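Local coordinates for protein monomethylamine methyltransferase MtmB1 (Methanosarcina barkeri, PDB 1NTH) that transfers the methyl group of monomethylamine to the corrinoid cofactor of its partner protein MtmC, an early step in making methane from methylamine, at residues P340-L346 with E439-Y444. Residues are numbered along the deposited sequence.
Sequences PCTEMCL and EYMQVY
In the TIM-barrel fold of MtmB1, the loop leading from strand 330-333 into helix 343-359 illustrates how a capped helix start can be fitted against another helix, here 438-454 near the chain's C-terminus. Residues 340-342 are extended except at Cys341, whose positive phi (64/36) kinks the chain; Thr342 (chi1 p) is the N-cap, its OG1 accepting from Cys345 N at 3.3 Å. The register pairs Cys341 with Tyr440 (CA-CA 5.2 Å) and Glu343 with Val443 (5.9 Å).

The kink is the bump. Cys341 lays its CA over one face of the Tyr440 ring, 3.6 Å from the centroid in a CH-pi contact, and its SG (chi1 t) lies over the same ring, 4.2 Å from the centroid, a sulfur-aromatic contact. SG also lies 3.4 Å from Glu439 OE2, an oxygen salt-bridged to Lys423. Val443 supplies the answering bump: its CG1 presses on the backbone where the helix begins, 3.6 Å from both Thr342 C and Glu343 N, while its CG2 sits 4.0 Å from Cys341 O. Leu346 (mt) closes the hollow between Tyr440, Val443 and Tyr444; its CD1 lies near the plane of the Tyr440 ring, at its edge, 4.2 Å from Val443 CG1 and 3.6 Å from Tyr444 CA. Beyond, helix 380-393 covers both tyrosines, with Glu382 hydrogen-bonded to the Tyr440 hydroxyl and Glu388 to that of Tyr444. Glu343 is salt-bridged through OE1 to Lys450, and one water donates to both Glu343 OE2 and Val443 O, 2.8 Å from each.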
ATOM      1  N   PRO A 340      34.595   4.818  23.465  1.00 21.31           N
ATOM      2  CA  PRO A 340      33.634   5.804  23.963  1.00 21.19           C
ATOM      3  C   PRO A 340      33.981   6.379  25.330  1.00 22.36           C
ATOM      4  O   PRO A 340      34.669   5.746  26.134  1.00 23.19           O
ATOM      5  CB  PRO A 340      32.320   5.023  24.000  1.00 21.39           C
ATOM      6  CG  PRO A 340      32.496   4.010  22.925  1.00 20.83           C
ATOM      7  CD  PRO A 340      33.915   3.552  23.148  1.00 21.43           C
ATOM      8  N   CYS A 341      33.479   7.583  25.576  1.00 23.17           N
ATOM      9  CA  CYS A 341      33.676   8.292  26.831  1.00 24.19           C
ATOM     10  C   CYS A 341      35.134   8.643  27.110  1.00 24.24           C
ATOM     11  O   CYS A 341      35.589   8.595  28.253  1.00 24.66           O
ATOM     12  CB  CYS A 341      33.096   7.482  27.994  1.00 25.19           C
ATOM     13  SG  CYS A 341      32.676   8.481  29.447  1.00 28.17           S
ATOM     14  N   THR A 342      35.862   8.980  26.052  1.00 23.55           N
ATOM     15  CA  THR A 342      37.252   9.400  26.175  1.00 22.72           C
ATOM     16  C   THR A 342      37.406  10.618  25.280  1.00 23.75           C
ATOM     17  O   THR A 342      36.767  10.716  24.226  1.00 22.58           O
ATOM     18  CB  THR A 342      38.258   8.313  25.721  1.00 22.90           C
ATOM     19  OG1 THR A 342      38.164   8.119  24.305  1.00 23.98           O
ATOM     20  CG2 THR A 342      37.990   7.001  26.445  1.00 23.23           C
ATOM     21  N   GLU A 343      38.244  11.556  25.702  1.00 23.11           N
ATOM     22  CA  GLU A 343      38.456  12.766  24.932  1.00 23.79           C
ATOM     23  C   GLU A 343      39.083  12.464  23.576  1.00 23.20           C
ATOM     24  O   GLU A 343      38.723  13.079  22.570  1.00 22.63           O
ATOM     25  CB  GLU A 343      39.346  13.731  25.712  1.00 26.24           C
ATOM     26  CG  GLU A 343      39.426  15.116  25.102  1.00 28.85           C
ATOM     27  CD  GLU A 343      40.255  16.064  25.941  1.00 30.92           C
ATOM     28  OE1 GLU A 343      41.494  15.903  25.970  1.00 33.06           O
ATOM     29  OE2 GLU A 343      39.667  16.962  26.578  1.00 31.39           O
ATOM     30  N   MET A 344      40.006  11.507  23.538  1.00 22.60           N
ATOM     31  CA  MET A 344      40.663  11.175  22.282  1.00 22.96           C
ATOM     32  C   MET A 344      39.674  10.709  21.218  1.00 22.45           C
ATOM     33  O   MET A 344      39.758  11.130  20.065  1.00 21.82           O
ATOM     34  CB  MET A 344      41.729  10.098  22.484  1.00 23.30           C
ATOM     35  CG  MET A 344      42.554   9.857  21.229  1.00 25.38           C
ATOM     36  SD  MET A 344      43.919   8.713  21.470  1.00 26.27           S
ATOM     37  CE  MET A 344      44.303   8.247  19.775  1.00 25.59           C
ATOM     38  N   CYS A 345      38.745   9.839  21.601  1.00 21.67           N
ATOM     39  CA  CYS A 345      37.756   9.338  20.651  1.00 20.98           C
ATOM     40  C   CYS A 345      37.012  10.502  20.001  1.00 20.02           C
ATOM     41  O   CYS A 345      36.870  10.560  18.780  1.00 19.53           O
ATOM     42  CB  CYS A 345      36.758   8.418  21.359  1.00 20.64           C
ATOM     43  SG  CYS A 345      35.462   7.753  20.271  1.00 23.68           S
ATOM     44  N   LEU A 346      36.545  11.434  20.824  1.00 19.42           N
ATOM     45  CA  LEU A 346      35.817  12.588  20.318  1.00 20.58           C
ATOM     46  C   LEU A 346      36.681  13.472  19.425  1.00 20.56           C
ATOM     47  O   LEU A 346      36.211  13.976  18.407  1.00 21.60           O
ATOM     48  CB  LEU A 346      35.253  13.409  21.483  1.00 19.85           C
ATOM     49  CG  LEU A 346      34.245  12.673  22.370  1.00 21.36           C
ATOM     50  CD1 LEU A 346      33.735  13.611  23.456  1.00 21.55           C
ATOM     51  CD2 LEU A 346      33.078  12.163  21.515  1.00 21.48           C
ATOM     52  N   GLU A 439      29.410  11.864  33.551  1.00 26.02           N
ATOM     53  CA  GLU A 439      30.818  11.660  33.241  1.00 27.25           C
ATOM     54  C   GLU A 439      31.062  11.890  31.752  1.00 26.75           C
ATOM     55  O   GLU A 439      31.976  12.617  31.367  1.00 26.02           O
ATOM     56  CB  GLU A 439      31.247  10.239  33.603  1.00 30.62           C
ATOM     57  CG  GLU A 439      32.721   9.960  33.350  1.00 36.57           C
ATOM     58  CD  GLU A 439      33.069   8.489  33.475  1.00 40.42           C
ATOM     59  OE1 GLU A 439      32.662   7.860  34.474  1.00 44.04           O
ATOM     60  OE2 GLU A 439      33.758   7.960  32.576  1.00 44.12           O
ATOM     61  N   TYR A 440      30.240  11.267  30.912  1.00 25.40           N
ATOM     62  CA  TYR A 440      30.400  11.416  29.471  1.00 23.40           C
ATOM     63  C   TYR A 440      30.166  12.865  29.056  1.00 22.06           C
ATOM     64  O   TYR A 440      30.890  13.409  28.223  1.00 21.95           O
ATOM     65  CB  TYR A 440      29.424  10.506  28.713  1.00 22.48           C
ATOM     66  CG  TYR A 440      29.928  10.092  27.341  1.00 21.53           C
ATOM     67  CD1 TYR A 440      30.866  10.870  26.657  1.00 21.98           C
ATOM     68  CD2 TYR A 440      29.479   8.920  26.732  1.00 21.69           C
ATOM     69  CE1 TYR A 440      31.350  10.490  25.405  1.00 22.27           C
ATOM     70  CE2 TYR A 440      29.958   8.529  25.473  1.00 20.56           C
ATOM     71  CZ  TYR A 440      30.892   9.318  24.822  1.00 22.26           C
ATOM     72  OH  TYR A 440      31.389   8.935  23.596  1.00 22.92           O
ATOM     73  N   MET A 441      29.150  13.491  29.634  1.00 22.82           N
ATOM     74  CA  MET A 441      28.844  14.875  29.307  1.00 23.32           C
ATOM     75  C   MET A 441      30.031  15.785  29.614  1.00 24.21           C
ATOM     76  O   MET A 441      30.309  16.726  28.870  1.00 22.59           O
ATOM     77  CB  MET A 441      27.603  15.328  30.075  1.00 24.33           C
ATOM     78  CG  MET A 441      26.329  14.642  29.600  1.00 25.59           C
ATOM     79  SD  MET A 441      24.911  14.930  30.668  1.00 29.82           S
ATOM     80  CE  MET A 441      24.575  16.639  30.331  1.00 27.60           C
ATOM     81  N   GLN A 442      30.737  15.492  30.702  1.00 24.47           N
ATOM     82  CA  GLN A 442      31.900  16.287  31.087  1.00 26.40           C
ATOM     83  C   GLN A 442      33.040  16.072  30.096  1.00 25.35           C
ATOM     84  O   GLN A 442      33.741  17.016  29.732  1.00 25.21           O
ATOM     85  CB  GLN A 442      32.358  15.914  32.499  1.00 28.59           C
ATOM     86  CG  GLN A 442      31.397  16.335  33.603  1.00 33.11           C
ATOM     87  CD  GLN A 442      31.854  15.885  34.980  0.50 33.61           C
ATOM     88  OE1 GLN A 442      33.033  15.611  35.196  0.50 35.11           O
ATOM     89  NE2 GLN A 442      30.919  15.821  35.922  0.50 35.27           N
ATOM     90  N   VAL A 443      33.221  14.827  29.665  1.00 23.82           N
ATOM     91  CA  VAL A 443      34.264  14.496  28.700  1.00 22.95           C
ATOM     92  C   VAL A 443      33.964  15.225  27.392  1.00 22.55           C
ATOM     93  O   VAL A 443      34.858  15.783  26.755  1.00 22.35           O
ATOM     94  CB  VAL A 443      34.315  12.972  28.434  1.00 23.78           C
ATOM     95  CG1 VAL A 443      35.255  12.668  27.277  1.00 23.64           C
ATOM     96  CG2 VAL A 443      34.782  12.243  29.685  1.00 24.30           C
ATOM     97  N   TYR A 444      32.694  15.216  27.002  1.00 21.76           N
ATOM     98  CA  TYR A 444      32.250  15.874  25.778  1.00 21.55           C
ATOM     99  C   TYR A 444      32.578  17.366  25.849  1.00 22.11           C
ATOM    100  O   TYR A 444      33.122  17.938  24.905  1.00 20.83           O
ATOM    101  CB  TYR A 444      30.738  15.684  25.606  1.00 20.87           C
ATOM    102  CG  TYR A 444      30.184  16.124  24.265  1.00 20.61           C
ATOM    103  CD1 TYR A 444      30.020  15.211  23.220  1.00 21.75           C
ATOM    104  CD2 TYR A 444      29.800  17.446  24.049  1.00 20.87           C
ATOM    105  CE1 TYR A 444      29.480  15.606  21.993  1.00 21.62           C
ATOM    106  CE2 TYR A 444      29.261  17.853  22.825  1.00 21.70           C
ATOM    107  CZ  TYR A 444      29.103  16.926  21.804  1.00 22.10           C
ATOM    108  OH  TYR A 444      28.554  17.322  20.603  1.00 22.51           O
TER
HETATM  109  O   HOH W   1      37.406  15.894  27.824  1.00 29.93           O